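Side-chain contacts in D-galactonate dehydratase family member RspA (Pantoea ananatis, PDB 3T6C), which dehydrates D-gluconate to 2-dehydro-3-deoxy-D-gluconate with low activity in vitro, using one magnesium ion per subunit, and probably has no significant role in gluconate breakdown in vivo: residues H258-L263 against F269-P274; M285-Q288 against P293-M296. One frame throughout, in Å; residues are numbered along the deposited sequence. Where two conformers were deposited one is given.

Contact 1. Residues H258-L263 against F269-P274; sequences HMAKAL and FFLEDP. With MG (magnesium ion), chain C; GCO (D-gluconic acid), chain D.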
loop_
_atom_site.group_PDB
_atom_site.type_symbol
_atom_site.label_atom_id
_atom_site.label_comp_id
_atom_site.label_asym_id
_atom_site.label_seq_id
_atom_site.Cartn_x
_atom_site.Cartn_y
_atom_site.Cartn_z
ATOM N N HIS A 258 17.831 16.220 4.709
ATOM C CA HIS A 258 18.108 17.196 5.745
ATOM C C HIS A 258 18.247 18.628 5.149
ATOM O O HIS A 258 17.678 19.596 5.681
ATOM C CB HIS A 258 19.398 16.815 6.480
ATOM C CG HIS A 258 19.829 17.847 7.473
ATOM N ND1 HIS A 258 19.476 17.796 8.801
ATOM C CD2 HIS A 258 20.523 19.001 7.308
ATOM C CE1 HIS A 258 19.977 18.846 9.423
ATOM N NE2 HIS A 258 20.594 19.606 8.540
ATOM N N MET A 259 18.937 18.759 4.005
ATOM C CA MET A 259 19.109 20.061 3.382
ATOM C C MET A 259 17.735 20.622 2.989
ATOM O O MET A 259 17.470 21.822 3.235
ATOM C CB MET A 259 20.013 19.955 2.125
ATOM C CG MET A 259 20.038 21.316 1.311
ATOM S SD MET A 259 21.008 21.198 -0.237
ATOM C CE MET A 259 22.496 21.275 0.661
ATOM N N ALA A 260 16.870 19.822 2.337
ATOM C CA ALA A 260 15.532 20.335 1.978
ATOM C C ALA A 260 14.804 20.883 3.247
ATOM O O ALA A 260 14.196 21.986 3.239
ATOM C CB ALA A 260 14.710 19.208 1.315
ATOM N N LYS A 261 14.863 20.141 4.339
ATOM C CA LYS A 261 14.203 20.601 5.569
ATOM C C LYS A 261 14.841 21.864 6.124
ATOM O O LYS A 261 14.143 22.784 6.616
ATOM C CB LYS A 261 14.258 19.466 6.606
ATOM C CG LYS A 261 13.405 18.277 6.158
ATOM C CD LYS A 261 13.675 17.018 6.980
ATOM C CE LYS A 261 13.156 17.127 8.397
ATOM N NZ LYS A 261 13.465 15.879 9.215
ATOM N N ALA A 262 16.177 21.897 6.126
ATOM C CA ALA A 262 16.924 23.054 6.653
ATOM C C ALA A 262 16.711 24.305 5.874
ATOM O O ALA A 262 16.888 25.405 6.410
ATOM C CB ALA A 262 18.425 22.726 6.707
ATOM N N LEU A 263 16.309 24.150 4.620
ATOM C CA LEU A 263 16.038 25.336 3.775
ATOM C C LEU A 263 14.618 25.881 3.902
ATOM O O LEU A 263 14.330 26.936 3.362
ATOM C CB LEU A 263 16.319 24.944 2.315
ATOM C CG LEU A 263 17.822 24.808 2.012
ATOM C CD1 LEU A 263 18.047 24.222 0.627
ATOM C CD2 LEU A 263 18.522 26.184 2.085
ATOM N N PHE A 269 12.206 28.988 -4.098
ATOM C CA PHE A 269 11.276 28.713 -5.177
ATOM C C PHE A 269 11.386 27.223 -5.548
ATOM O O PHE A 269 10.358 26.547 -5.751
ATOM C CB PHE A 269 11.568 29.645 -6.380
ATOM C CG PHE A 269 10.637 29.451 -7.530
ATOM C CD1 PHE A 269 9.411 30.086 -7.540
ATOM C CD2 PHE A 269 11.034 28.712 -8.646
ATOM C CE1 PHE A 269 8.519 29.943 -8.614
ATOM C CE2 PHE A 269 10.118 28.552 -9.729
ATOM C CZ PHE A 269 8.878 29.164 -9.687
ATOM N N PHE A 270 12.612 26.729 -5.672
ATOM C CA PHE A 270 12.815 25.283 -5.661
ATOM C C PHE A 270 14.234 24.914 -5.278
ATOM O O PHE A 270 15.133 25.740 -5.419
ATOM C CB PHE A 270 12.315 24.576 -6.944
ATOM C CG PHE A 270 13.048 24.897 -8.273
ATOM C CD1 PHE A 270 14.410 24.717 -8.473
ATOM C CD2 PHE A 270 12.288 25.294 -9.386
ATOM C CE1 PHE A 270 15.038 24.915 -9.742
ATOM C CE2 PHE A 270 12.903 25.509 -10.649
ATOM C CZ PHE A 270 14.268 25.327 -10.830
ATOM N N LEU A 271 14.396 23.692 -4.784
ATOM C CA LEU A 271 15.701 23.000 -4.614
ATOM C C LEU A 271 15.769 21.966 -5.729
ATOM O O LEU A 271 14.858 21.099 -5.838
ATOM C CB LEU A 271 15.761 22.320 -3.247
ATOM C CG LEU A 271 16.995 21.452 -3.014
ATOM C CD1 LEU A 271 18.285 22.348 -3.052
ATOM C CD2 LEU A 271 16.838 20.728 -1.681
ATOM N N GLU A 272 16.817 22.058 -6.541
ATOM C CA GLU A 272 16.884 21.257 -7.772
ATOM C C GLU A 272 17.847 20.056 -7.603
ATOM O O GLU A 272 18.909 20.135 -6.926
ATOM C CB GLU A 272 17.342 22.158 -8.923
ATOM C CG GLU A 272 17.583 21.485 -10.273
ATOM C CD GLU A 272 18.242 22.460 -11.213
ATOM O OE1 GLU A 272 18.174 23.701 -10.943
ATOM O OE2 GLU A 272 18.752 21.999 -12.265
ATOM N N ASP A 273 17.464 18.937 -8.185
ATOM C CA ASP A 273 18.254 17.697 -8.267
ATOM C C ASP A 273 18.845 17.277 -6.923
ATOM O O ASP A 273 20.051 17.040 -6.787
ATOM C CB ASP A 273 19.342 17.796 -9.346
ATOM C CG ASP A 273 18.752 17.802 -10.791
ATOM O OD1 ASP A 273 17.514 17.808 -10.952
ATOM O OD2 ASP A 273 19.541 17.811 -11.790
ATOM N N PRO A 274 17.978 17.151 -5.919
ATOM C CA PRO A 274 18.504 16.665 -4.633
ATOM C C PRO A 274 19.005 15.204 -4.744
ATOM O O PRO A 274 19.818 14.794 -3.880
ATOM C CB PRO A 274 17.247 16.709 -3.735
ATOM C CG PRO A 274 16.063 16.499 -4.733
ATOM C CD PRO A 274 16.532 17.449 -5.855
HETATM MG MG MG C . 20.730 21.759 -12.748
HETATM C C1 GCO D . 21.596 23.541 -14.894
HETATM C C2 GCO D . 22.440 22.339 -15.093
HETATM C C3 GCO D . 23.677 22.562 -15.941
HETATM C C4 GCO D . 24.315 21.240 -16.318
HETATM C C5 GCO D . 24.876 21.321 -17.717
HETATM C C6 GCO D . 25.516 20.028 -18.189
HETATM O O1A GCO D . 21.594 24.505 -15.716
HETATM O O1B GCO D . 20.746 23.524 -13.946
HETATM O O2 GCO D . 22.593 21.680 -13.864
HETATM O O3 GCO D . 24.520 23.356 -15.191
HETATM O O4 GCO D . 25.344 20.975 -15.383
HETATM O O5 GCO D . 23.852 21.661 -18.577
HETATM O O6 GCO D . 26.015 20.070 -19.511
HETATM O O HOH W 1 21.129 19.997 -11.684
#
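Ala260 and Leu271 mark the closest approach of the two backbones, their CA atoms 7.1 Å apart, where helix 253-262 lies against strand 270-272. Alanine, with only CB beyond its backbone, is consistent with so near an approach. Within the first segment, Leu263 N is hydrogen-bonded to Met259 O (2.9 Å), which holds Leu263 beside its neighbours.

Leu271 is the hub. With CG anti to the backbone N (chi1 174°), its two methyls are divided between different residues of 258-263. Leu271 CD2 sits over the backbone at Ala260, 3.9 Å from Ala260 CA and almost as near its CB. The other branch, Leu271 CD1, is shared: Met259 SD approaches to 4.1 Å, and Leu263 CD1 meets the same methyl at an equal distance, its side chain crossing that of Leu271 at about a right angle. Met259 runs extended through chi2 and then bends at chi3 (-76°), so its sulfur rather than its terminal methyl is the atom that meets the leucine. The packing is wholly apolar and buried, and Ile226 and Phe230 of helix 219-237 extend it beyond Met259 and Leu263.

One residue further along the strand, Glu272 takes the opposite course, into the barrel. Its extended chain brings Glu272 OE2 to 2.0 Å from the magnesium ion, which Asp246 and Glu298 also bind. D-gluconic acid chelates the metal through O1B and O2, and a water completes the six ligands. That water donates a 2.7 Å hydrogen bond to Asp273 OD2, a second-shell link from the strand's end to the metal. Strand 242-246, helix 253-262 and strand 270-272 form a beta-alpha-beta unit of the enolase-superfamily barrel, the helix outside and the metal ligands Asp246 and Glu272 at its strand ends.

Contact 2. Residues M285-Q288 against P293-M296; sequences MLRQ and PIAM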
loop_
_atom_site.group_PDB
_atom_site.type_symbol
_atom_site.label_atom_id
_atom_site.label_comp_id
_atom_site.label_asym_id
_atom_site.label_seq_id
_atom_site.Cartn_x
_atom_site.Cartn_y
_atom_site.Cartn_z
ATOM N N MET A 285 10.686 9.208 0.590
ATOM C CA MET A 285 10.997 9.603 1.940
ATOM C C MET A 285 11.104 11.110 2.080
ATOM O O MET A 285 10.577 11.719 3.043
ATOM C CB MET A 285 12.308 8.937 2.363
ATOM C CG MET A 285 12.696 9.330 3.777
ATOM S SD MET A 285 14.216 8.488 4.292
ATOM C CE MET A 285 14.526 9.294 5.871
ATOM N N LEU A 286 11.829 11.741 1.152
ATOM C CA LEU A 286 11.965 13.197 1.217
ATOM C C LEU A 286 10.603 13.895 1.310
ATOM O O LEU A 286 10.445 14.845 2.100
ATOM C CB LEU A 286 12.735 13.713 0.004
ATOM C CG LEU A 286 13.106 15.180 0.062
ATOM C CD1 LEU A 286 14.416 15.389 -0.774
ATOM C CD2 LEU A 286 12.033 16.126 -0.478
ATOM N N ARG A 287 9.631 13.466 0.504
ATOM C CA ARG A 287 8.336 14.162 0.425
ATOM C C ARG A 287 7.419 13.849 1.600
ATOM O O ARG A 287 6.390 14.481 1.741
ATOM C CB ARG A 287 7.679 13.838 -0.921
ATOM C CG ARG A 287 8.537 14.308 -2.088
ATOM C CD ARG A 287 8.506 15.827 -2.254
ATOM N NE ARG A 287 7.342 16.236 -3.024
ATOM C CZ ARG A 287 7.162 17.466 -3.495
ATOM N NH1 ARG A 287 7.986 18.445 -3.151
ATOM N NH2 ARG A 287 6.165 17.702 -4.365
ATOM N N GLN A 288 7.781 12.903 2.453
ATOM C CA GLN A 288 7.014 12.713 3.697
ATOM C C GLN A 288 7.477 13.652 4.782
ATOM O O GLN A 288 6.843 13.727 5.844
ATOM C CB GLN A 288 7.117 11.260 4.175
ATOM C CG GLN A 288 6.530 10.304 3.158
ATOM C CD GLN A 288 6.615 8.851 3.592
ATOM O OE1 GLN A 288 7.312 8.026 2.970
ATOM N NE2 GLN A 288 5.927 8.532 4.664
ATOM N N PRO A 293 9.940 23.239 -2.142
ATOM C CA PRO A 293 9.613 22.700 -3.466
ATOM C C PRO A 293 10.799 22.039 -4.157
ATOM O O PRO A 293 11.946 22.512 -3.967
ATOM C CB PRO A 293 9.144 23.954 -4.245
ATOM C CG PRO A 293 8.728 24.958 -3.164
ATOM C CD PRO A 293 9.709 24.696 -2.051
ATOM N N ILE A 294 10.535 20.990 -4.938
ATOM C CA ILE A 294 11.596 20.168 -5.516
ATOM C C ILE A 294 11.504 20.187 -7.042
ATOM O O ILE A 294 10.443 19.996 -7.601
ATOM C CB ILE A 294 11.479 18.695 -5.030
ATOM C CG1 ILE A 294 11.687 18.622 -3.496
ATOM C CG2 ILE A 294 12.513 17.776 -5.712
ATOM C CD1 ILE A 294 13.039 19.129 -3.000
ATOM N N ALA A 295 12.647 20.402 -7.699
ATOM C CA ALA A 295 12.743 20.280 -9.158
ATOM C C ALA A 295 13.673 19.117 -9.475
ATOM O O ALA A 295 14.703 18.929 -8.812
ATOM C CB ALA A 295 13.325 21.560 -9.778
ATOM N N MET A 296 13.318 18.335 -10.513
ATOM C CA MET A 296 14.174 17.234 -10.947
ATOM C C MET A 296 14.087 17.099 -12.422
ATOM O O MET A 296 13.010 17.285 -13.010
ATOM C CB MET A 296 13.652 15.872 -10.387
ATOM C CG MET A 296 13.921 15.583 -8.899
ATOM S SD MET A 296 15.624 15.074 -8.571
ATOM C CE MET A 296 15.759 13.593 -9.575
#
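Apolar packing between Leu286 and Ile294 forms one half of this buried contact. Leu286 CD2 lies 3.9 Å from Ile294 CG1 and only slightly farther from CD1, so a single leucine methyl rests against the longer branch of the isoleucine. That branch stands anti to the carbonyl carbon (chi1 -64°), which directs it at the helix. Ile257 of helix 253-262 also packs on Leu286, carrying the apolar layer to the preceding helix of the barrel. Helix 283-289 connects the parallel neighbours 270-272 and 294-296 in a beta-alpha-beta unit, and here its inner side covers the second of those strands; the nearest CA atoms, those of Arg287 and Ile294, are 9.1 Å apart.

The other half is the close passage of a charged group along a hydrocarbon one. Arg287 folds at chi2 and chi3 (-74° and -84°) and slides past Ile294 in the opposite direction, with Arg287 NH1 3.7 Å from Ile294 CG1 and the guanidinium set obliquely to it.

Polar interactions fix this end of the arginine beyond the two segments. NH1 forms a salt bridge with Asp316, whose OD1 also accepts the backbone N-H of Ile294, while NH2 is hydrogen-bonded to the carbonyl oxygen of Lys313.

Overall arrangement
Contacts 1 and 2 follow one another along the chain as successive helix-on-strand layers of the same barrel, their centres 8 Å apart. Their strands are joined directly: Leu271 N lies 2.8 Å from Pro293 O, and Asp273 N lies 2.8 Å from Ala295 O, both probable hydrogen bonds. Glu272 reaches the metal from the strand of contact 1, though the packed side chains of both contacts lie behind the site; the side chain of Ile294 is about 7 Å from that of Glu272, about 12 Å from the magnesium ion and about 13 Å from the D-gluconic acid. Both contacts also touch the same neighbouring subunit, through residues at their helices.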